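PDB 6Y3P: KLLA0B12012p, which probably binds ATP through its C-terminal ATP-grasp domain of the tubulin-tyrosine ligase family, the part present here, and interacts with the mRNA decapping enzyme Dcp2. Local coordinates for residues S92-N97 with I101-F106; E306-A311 with L317-L322. One frame throughout, in Å; residues are numbered along the deposited sequence.

Contact 1 of 2, residues S92-N97 with I101-F106; sequences SYVVKN and ILNRAF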
loop_
_atom_site.group_PDB
_atom_site.type_symbol
_atom_site.label_atom_id
_atom_site.label_comp_id
_atom_site.label_asym_id
_atom_site.label_seq_id
_atom_site.Cartn_x
_atom_site.Cartn_y
_atom_site.Cartn_z
ATOM N N SER A 92 -8.596 -1.261 15.716
ATOM C CA SER A 92 -8.799 -0.383 16.869
ATOM C C SER A 92 -9.553 0.890 16.526
ATOM O O SER A 92 -10.205 1.461 17.396
ATOM C CB SER A 92 -7.486 -0.080 17.586
ATOM O OG SER A 92 -6.529 0.469 16.700
ATOM N N TYR A 93 -9.488 1.326 15.265
ATOM C CA TYR A 93 -10.191 2.519 14.810
ATOM C C TYR A 93 -11.685 2.267 14.498
ATOM O O TYR A 93 -12.504 3.130 14.795
ATOM C CB TYR A 93 -9.470 3.068 13.585
ATOM C CG TYR A 93 -10.156 4.216 12.883
ATOM C CD1 TYR A 93 -10.096 5.510 13.395
ATOM C CD2 TYR A 93 -10.793 4.025 11.665
ATOM C CE1 TYR A 93 -10.671 6.582 12.717
ATOM C CE2 TYR A 93 -11.371 5.090 10.977
ATOM C CZ TYR A 93 -11.308 6.367 11.506
ATOM O OH TYR A 93 -11.870 7.410 10.813
ATOM N N VAL A 94 -12.021 1.136 13.847
ATOM C CA VAL A 94 -13.395 0.806 13.446
ATOM C C VAL A 94 -14.305 0.529 14.658
ATOM O O VAL A 94 -15.535 0.652 14.538
ATOM C CB VAL A 94 -13.505 -0.317 12.369
ATOM C CG1 VAL A 94 -12.983 0.156 11.009
ATOM C CG2 VAL A 94 -12.821 -1.609 12.812
ATOM N N VAL A 95 -13.698 0.176 15.817
ATOM C CA VAL A 95 -14.392 -0.072 17.083
ATOM C C VAL A 95 -15.259 1.159 17.419
ATOM O O VAL A 95 -16.466 1.013 17.623
ATOM C CB VAL A 95 -13.389 -0.470 18.215
ATOM C CG1 VAL A 95 -13.944 -0.206 19.613
ATOM C CG2 VAL A 95 -12.960 -1.920 18.074
ATOM N N LYS A 96 -14.660 2.364 17.386
ATOM C CA LYS A 96 -15.364 3.617 17.651
ATOM C C LYS A 96 -15.799 4.338 16.364
ATOM O O LYS A 96 -16.234 5.493 16.437
ATOM C CB LYS A 96 -14.501 4.535 18.527
ATOM C CG LYS A 96 -15.242 5.071 19.756
ATOM C CD LYS A 96 -15.183 4.116 20.944
ATOM C CE LYS A 96 -16.231 4.439 21.974
ATOM N NZ LYS A 96 -16.238 3.423 23.050
ATOM N N ASN A 97 -15.681 3.670 15.194
ATOM C CA ASN A 97 -16.042 4.241 13.887
ATOM C C ASN A 97 -16.712 3.182 13.016
ATOM O O ASN A 97 -16.117 2.665 12.067
ATOM C CB ASN A 97 -14.827 4.883 13.179
ATOM C CG ASN A 97 -14.247 6.057 13.914
ATOM O OD1 ASN A 97 -14.677 7.198 13.745
ATOM N ND2 ASN A 97 -13.271 5.809 14.773
ATOM N N ILE A 101 -15.660 3.365 5.965
ATOM C CA ILE A 101 -15.476 2.528 4.759
ATOM C C ILE A 101 -14.503 1.379 5.077
ATOM O O ILE A 101 -14.658 0.285 4.540
ATOM C CB ILE A 101 -15.031 3.385 3.521
ATOM C CG1 ILE A 101 -15.099 2.576 2.208
ATOM C CG2 ILE A 101 -13.650 4.040 3.728
ATOM C CD1 ILE A 101 -15.105 3.332 0.960
ATOM N N LEU A 102 -13.571 1.610 6.023
ATOM C CA LEU A 102 -12.566 0.636 6.462
ATOM C C LEU A 102 -13.148 -0.665 7.065
ATOM O O LEU A 102 -12.437 -1.665 7.121
ATOM C CB LEU A 102 -11.556 1.298 7.424
ATOM C CG LEU A 102 -10.605 2.336 6.776
ATOM C CD1 LEU A 102 -9.576 2.825 7.777
ATOM C CD2 LEU A 102 -9.899 1.765 5.538
ATOM N N ASN A 103 -14.444 -0.653 7.468
ATOM C CA ASN A 103 -15.188 -1.809 7.960
ATOM C C ASN A 103 -15.491 -2.764 6.811
ATOM O O ASN A 103 -15.831 -3.916 7.065
ATOM C CB ASN A 103 -16.530 -1.361 8.546
ATOM C CG ASN A 103 -16.465 -0.841 9.947
ATOM O OD1 ASN A 103 -16.340 -1.608 10.905
ATOM N ND2 ASN A 103 -16.635 0.469 10.092
ATOM N N ARG A 104 -15.448 -2.256 5.551
ATOM C CA ARG A 104 -15.705 -3.015 4.323
ATOM C C ARG A 104 -14.489 -3.110 3.409
ATOM O O ARG A 104 -14.231 -4.174 2.878
ATOM C CB ARG A 104 -16.884 -2.405 3.527
ATOM C CG ARG A 104 -18.089 -3.337 3.380
ATOM C CD ARG A 104 -17.791 -4.629 2.608
ATOM N NE ARG A 104 -19.003 -5.402 2.309
ATOM C CZ ARG A 104 -19.008 -6.590 1.710
ATOM N NH1 ARG A 104 -17.867 -7.169 1.354
ATOM N NH2 ARG A 104 -20.156 -7.211 1.467
ATOM N N ALA A 105 -13.787 -1.982 3.187
ATOM C CA ALA A 105 -12.659 -1.778 2.278
ATOM C C ALA A 105 -11.272 -2.245 2.791
ATOM O O ALA A 105 -10.260 -1.663 2.424
ATOM C CB ALA A 105 -12.603 -0.302 1.883
ATOM N N PHE A 106 -11.216 -3.331 3.568
ATOM C CA PHE A 106 -9.946 -3.858 4.080
ATOM C C PHE A 106 -9.965 -5.379 4.238
ATOM O O PHE A 106 -10.924 -5.937 4.780
ATOM C CB PHE A 106 -9.579 -3.184 5.420
ATOM C CG PHE A 106 -8.332 -3.711 6.082
ATOM C CD1 PHE A 106 -7.098 -3.638 5.440
ATOM C CD2 PHE A 106 -8.379 -4.243 7.364
ATOM C CE1 PHE A 106 -5.936 -4.088 6.074
ATOM C CE2 PHE A 106 -7.217 -4.700 7.988
ATOM C CZ PHE A 106 -6.005 -4.614 7.341
HETATM O O HOH W 1 -17.935 -1.552 13.489
#
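N103 reaches back across the turn to the preceding segment and makes the one direct hydrogen bond between 92-97 and 101-106. N103 ND2 donates to the backbone O of N97 at 3.0 Å. The acceptor is met on a lone pair, in the plane of its carbonyl, and lies close to the amide plane of N103, yet the N-H...O angle is a bent 141°. ND2 has a second acceptor in the backbone O of S100, so two carbonyls hold the amide and help to fix its rotation. On the other side of the group, a water donates to OD1 and, weakly, to the backbone O of V94, bridging the segments.

A second amide works inside 92-97. N97 ND2 donates to the backbone O of Y93 over 2.8 Å, nearly straight at 168°, folding the side chain back onto the backbone of Y93; the same nitrogen rests over one face of the Y93 ring, toward its rim.

V94 does the packing, against the N103 amide and against L102. V94 CB lies 3.4 Å from N103 OD1, and V94 CG1, anti to the carbonyl carbon (chi1 -69°), reaches both the N103 amide and L102 CB, the latter at 4.0 Å. The side chains of V94 and N103 run past each other in opposite directions. Deeper in, L102 CD1 comes to 4.2 Å from Y93 CD2, meeting the ring obliquely.

Together these contacts fold the 3-10 segment 101-103 against helix 83-95 and the residues that follow it, on the way to strand 109-113. Beneath them runs helix 290-313, where L102 packs on E306 and Y93 hydrogen-bonds to E306 through its hydroxyl, while F106 turns back onto helix 83-95.

Contact 2 of 2, residues E306-A311 with L317-L322; sequences ELFKAA and LNFRPL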
loop_
_atom_site.group_PDB
_atom_site.type_symbol
_atom_site.label_atom_id
_atom_site.label_comp_id
_atom_site.label_asym_id
_atom_site.label_seq_id
_atom_site.Cartn_x
_atom_site.Cartn_y
_atom_site.Cartn_z
ATOM N N GLU A 306 -9.511 7.798 5.710
ATOM C CA GLU A 306 -9.897 7.049 6.906
ATOM C C GLU A 306 -8.690 6.372 7.523
ATOM O O GLU A 306 -8.527 6.428 8.745
ATOM C CB GLU A 306 -10.978 6.014 6.546
ATOM C CG GLU A 306 -12.351 6.611 6.288
ATOM C CD GLU A 306 -12.910 7.344 7.488
ATOM O OE1 GLU A 306 -13.148 6.670 8.516
ATOM O OE2 GLU A 306 -12.997 8.595 7.445
ATOM N N LEU A 307 -7.809 5.791 6.688
ATOM C CA LEU A 307 -6.590 5.133 7.173
ATOM C C LEU A 307 -5.649 6.101 7.847
ATOM O O LEU A 307 -5.117 5.793 8.914
ATOM C CB LEU A 307 -5.881 4.315 6.076
ATOM C CG LEU A 307 -4.631 3.526 6.498
ATOM C CD1 LEU A 307 -4.911 2.650 7.738
ATOM C CD2 LEU A 307 -4.153 2.662 5.395
ATOM N N PHE A 308 -5.446 7.269 7.256
ATOM C CA PHE A 308 -4.580 8.258 7.876
ATOM C C PHE A 308 -5.202 8.823 9.165
ATOM O O PHE A 308 -4.472 9.055 10.126
ATOM C CB PHE A 308 -4.134 9.329 6.866
ATOM C CG PHE A 308 -2.954 8.788 6.086
ATOM C CD1 PHE A 308 -1.710 8.623 6.694
ATOM C CD2 PHE A 308 -3.111 8.344 4.777
ATOM C CE1 PHE A 308 -0.652 8.035 6.009
ATOM C CE2 PHE A 308 -2.047 7.756 4.090
ATOM C CZ PHE A 308 -0.828 7.602 4.710
ATOM N N LYS A 309 -6.536 8.922 9.241
ATOM C CA LYS A 309 -7.200 9.347 10.478
ATOM C C LYS A 309 -6.992 8.261 11.562
ATOM O O LYS A 309 -6.651 8.587 12.707
ATOM C CB LYS A 309 -8.681 9.632 10.263
ATOM C CG LYS A 309 -8.914 10.870 9.425
ATOM C CD LYS A 309 -10.246 11.535 9.739
ATOM C CE LYS A 309 -11.294 11.313 8.690
ATOM N NZ LYS A 309 -12.337 12.370 8.762
ATOM N N ALA A 310 -7.102 6.976 11.161
ATOM C CA ALA A 310 -6.887 5.807 12.025
ATOM C C ALA A 310 -5.480 5.806 12.590
ATOM O O ALA A 310 -5.325 5.788 13.804
ATOM C CB ALA A 310 -7.130 4.517 11.246
ATOM N N ALA A 311 -4.469 5.875 11.689
ATOM C CA ALA A 311 -3.024 5.846 11.923
ATOM C C ALA A 311 -2.519 6.900 12.889
ATOM O O ALA A 311 -1.710 6.600 13.758
ATOM C CB ALA A 311 -2.290 5.970 10.599
ATOM N N LEU A 317 0.370 1.925 18.788
ATOM C CA LEU A 317 1.439 2.288 17.851
ATOM C C LEU A 317 0.816 3.172 16.773
ATOM O O LEU A 317 -0.158 2.758 16.134
ATOM C CB LEU A 317 2.009 1.009 17.202
ATOM C CG LEU A 317 3.462 1.018 16.721
ATOM C CD1 LEU A 317 3.895 -0.368 16.345
ATOM C CD2 LEU A 317 3.671 1.914 15.510
ATOM N N ASN A 318 1.337 4.394 16.597
ATOM C CA ASN A 318 0.772 5.313 15.615
ATOM C C ASN A 318 1.785 5.912 14.637
ATOM O O ASN A 318 2.997 5.847 14.846
ATOM C CB ASN A 318 -0.062 6.427 16.284
ATOM C CG ASN A 318 0.546 7.196 17.425
ATOM O OD1 ASN A 318 1.764 7.202 17.654
ATOM N ND2 ASN A 318 -0.318 7.897 18.152
ATOM N N PHE A 319 1.249 6.460 13.530
ATOM C CA PHE A 319 1.979 7.155 12.482
ATOM C C PHE A 319 2.216 8.551 13.020
ATOM O O PHE A 319 1.259 9.203 13.437
ATOM C CB PHE A 319 1.136 7.191 11.200
ATOM C CG PHE A 319 1.702 8.013 10.070
ATOM C CD1 PHE A 319 2.779 7.549 9.322
ATOM C CD2 PHE A 319 1.144 9.237 9.733
ATOM C CE1 PHE A 319 3.307 8.314 8.281
ATOM C CE2 PHE A 319 1.656 9.989 8.674
ATOM C CZ PHE A 319 2.738 9.527 7.962
ATOM N N ARG A 320 3.495 8.979 13.097
ATOM C CA ARG A 320 3.855 10.297 13.622
ATOM C C ARG A 320 4.310 11.183 12.483
ATOM O O ARG A 320 5.461 11.081 12.037
ATOM C CB ARG A 320 4.911 10.222 14.743
ATOM C CG ARG A 320 4.456 9.405 15.948
ATOM C CD ARG A 320 5.347 9.572 17.162
ATOM N NE ARG A 320 4.991 8.614 18.209
ATOM C CZ ARG A 320 4.074 8.828 19.151
ATOM N NH1 ARG A 320 3.416 9.982 19.196
ATOM N NH2 ARG A 320 3.808 7.893 20.051
ATOM N N PRO A 321 3.394 12.026 11.955
ATOM C CA PRO A 321 3.785 12.926 10.868
ATOM C C PRO A 321 4.758 14.016 11.327
ATOM O O PRO A 321 4.613 14.589 12.401
ATOM C CB PRO A 321 2.449 13.496 10.367
ATOM C CG PRO A 321 1.374 12.712 11.083
ATOM C CD PRO A 321 1.992 12.264 12.352
ATOM N N LEU A 322 5.789 14.234 10.512
ATOM C CA LEU A 322 6.815 15.244 10.680
ATOM C C LEU A 322 6.565 16.329 9.655
ATOM O O LEU A 322 6.312 16.032 8.484
ATOM C CB LEU A 322 8.212 14.629 10.424
ATOM C CG LEU A 322 8.955 13.964 11.585
ATOM C CD1 LEU A 322 8.856 14.783 12.859
ATOM C CD2 LEU A 322 8.498 12.525 11.792
#
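The chain leaves helix 290-313 through a short loop and then passes across the helix near its end on its way to strand 326-335; A311 and F319 mark where the two lengths come together, their CA atoms 5.2 Å apart. F319 N donates to A311 O at 3.0 Å with an N-H...O angle of 161°. The N-H is well directed, but it approaches from above the carbonyl plane and misses the lone pairs. N318 CB crowds the same oxygen. Beside this bond A311 CB packs against F319 CB, 3.7 Å away.

The aromatic half of the contact is a T-shaped pair. F308 turns its edge to one face of F319, with ring centroids 5.5 Å apart and planes at 68°. The closest approach is F308 CE1 to F319 CE2, 4.0 Å, and F308 CE1 stands over that face, offset toward the rim. A chi1 of 174° swings the F319 ring away from A311 and up to F308, which lies three residues earlier.

Y74 also meets the F319 ring, and F308 packs on V221 and C223 of strand 215-224 and on I80 of helix 78-81. This is buried packing of a helix-loop-strand connection, in which the chain after the loop is anchored to its own helix before entering the antiparallel sheet of the ATP-grasp domain.

In the fold
Helix 290-313 joins the two contacts, whose centres lie 14 Å apart: contact 1 rests on the same length of helix, 306-311, that takes part in contact 2. The polar tie is Y93 OH to E306 OE1, a probable hydrogen bond of 2.7 Å, and S100, between the segments of contact 1, also bonds to OE1 through its hydroxyl. Packing adds to it: Y93 CG sits 3.5 Å from A310 CB, and L102 CD1 is 3.6 Å from L307 N. Contact 1 lies at the surface and contact 2 is buried, each joining a helix to the loop that follows it. Both belong to the tubulin-tyrosine ligase family region.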